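Local coordinates for methyltransferase (Streptococcus pyogenes, PDB 2ESR) that probably transfers a methyl group from S-adenosylmethionine to a guanine base of 16S ribosomal RNA, at the interface of chains A and B. Sequence-based numbering; all coordinates share one arbitrary frame. Chains: chain A/B, Methyltransferase.

The interface of chains A and B. Residues chain A 87-88, 92; chain B 88, 95-96.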
loop_
_atom_site.group_PDB
_atom_site.type_symbol
_atom_site.label_atom_id
_atom_site.label_comp_id
_atom_site.label_asym_id
_atom_site.label_seq_id
_atom_site.Cartn_x
_atom_site.Cartn_y
_atom_site.Cartn_z
ATOM N N LYS A 87 1.187 -5.841 -8.083
ATOM C CA LYS A 87 1.611 -6.661 -9.206
ATOM C C LYS A 87 1.490 -5.784 -10.441
ATOM O O LYS A 87 0.443 -5.741 -11.090
ATOM C CB LYS A 87 0.715 -7.895 -9.333
ATOM C CG LYS A 87 1.170 -8.881 -10.398
ATOM C CD LYS A 87 0.623 -10.284 -10.142
ATOM C CE LYS A 87 -0.898 -10.305 -10.075
ATOM N NZ LYS A 87 -1.416 -11.670 -9.752
HETATM N N MSE A 88 2.559 -5.062 -10.751
HETATM C CA MSE A 88 2.544 -4.174 -11.903
HETATM C C MSE A 88 3.952 -3.739 -12.291
HETATM O O MSE A 88 4.919 -4.020 -11.580
HETATM C CB MSE A 88 1.660 -2.948 -11.603
HETATM C CG MSE A 88 2.128 -2.072 -10.449
HETATM SE SE MSE A 88 0.751 -0.846 -9.779
HETATM C CE MSE A 88 0.527 0.243 -11.366
ATOM N N ARG A 92 4.593 1.926 -14.240
ATOM C CA ARG A 92 3.173 2.154 -13.999
ATOM C C ARG A 92 2.969 2.464 -12.522
ATOM O O ARG A 92 2.229 3.380 -12.163
ATOM C CB ARG A 92 2.368 0.904 -14.364
ATOM C CG ARG A 92 2.347 0.554 -15.838
ATOM C CD ARG A 92 2.196 -0.953 -16.025
ATOM N NE ARG A 92 1.144 -1.530 -15.187
ATOM C CZ ARG A 92 0.997 -2.830 -14.964
ATOM N NH1 ARG A 92 1.832 -3.696 -15.507
ATOM N NH2 ARG A 92 0.005 -3.266 -14.203
HETATM N N MSE B 88 -5.269 5.790 -8.691
HETATM C CA MSE B 88 -5.597 4.998 -9.866
HETATM C C MSE B 88 -7.077 4.640 -9.895
HETATM O O MSE B 88 -7.789 4.830 -8.907
HETATM C CB MSE B 88 -4.728 3.725 -9.883
HETATM C CG MSE B 88 -4.917 2.799 -8.683
HETATM SE SE MSE B 88 -3.501 1.442 -8.448
HETATM C CE MSE B 88 -3.616 0.587 -10.160
ATOM N N ASP B 95 -6.864 -5.080 -10.203
ATOM C CA ASP B 95 -5.993 -5.946 -10.991
ATOM C C ASP B 95 -4.536 -5.895 -10.554
ATOM O O ASP B 95 -3.731 -6.705 -11.009
ATOM C CB ASP B 95 -6.079 -5.573 -12.475
ATOM C CG ASP B 95 -7.313 -6.145 -13.153
ATOM O OD1 ASP B 95 -7.618 -5.719 -14.288
ATOM O OD2 ASP B 95 -7.969 -7.029 -12.562
ATOM N N CYS B 96 -4.188 -4.964 -9.671
ATOM C CA CYS B 96 -2.796 -4.847 -9.240
ATOM C C CYS B 96 -2.537 -5.205 -7.782
ATOM O O CYS B 96 -1.427 -5.613 -7.425
ATOM C CB CYS B 96 -2.290 -3.430 -9.507
ATOM S SG CYS B 96 -2.333 -2.945 -11.259
#
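B:Cys96 pushes its side chain into a corner of chain A made by A:Lys87, A:Met88 and A:Arg92, and its own carbonyl ties it there. The backbone N of A:Lys87 donates to B:Cys96 O over 2.7 Å, nearly straight at the hydrogen (175°) and in the carbonyl plane. Close beside this bond lies the tight part of the patch. The selenium (SE) of A:Met88, modelled as selenomethionine, rests 4.0 Å from CB of B:Cys96, and SG of the same cysteine reaches the A:Met88 CB as well. A:Met88 gets there with CG set between its backbone N and carbonyl carbon (chi1 62°), a less roomy choice that carries the selenium toward the partner chain. From the helix side comes A:Arg92, whose NH2 lies 3.8 Å from B:Cys96 SG, a contact and no more. At the two-fold, the methyl ends (CE) of A:Met88 and B:Met88 face each other 4.3 Å apart. The two-fold repeats the contact with chains exchanged in the deposited dimer, which may not be the biological one. Packing is looser toward the side chain of A:Lys87 and B:Asp95: the latter approaches mainly through its backbone, and its carboxylate OD2 stays 8.5 Å from the A:Lys87 ammonium NZ. In the fold, A:Lys87 and A:Met88 lie in the loop that follows strand 83-86 and leads into helix 90-96, which carries A:Arg92; B:Cys96 ends the same helix in the other copy.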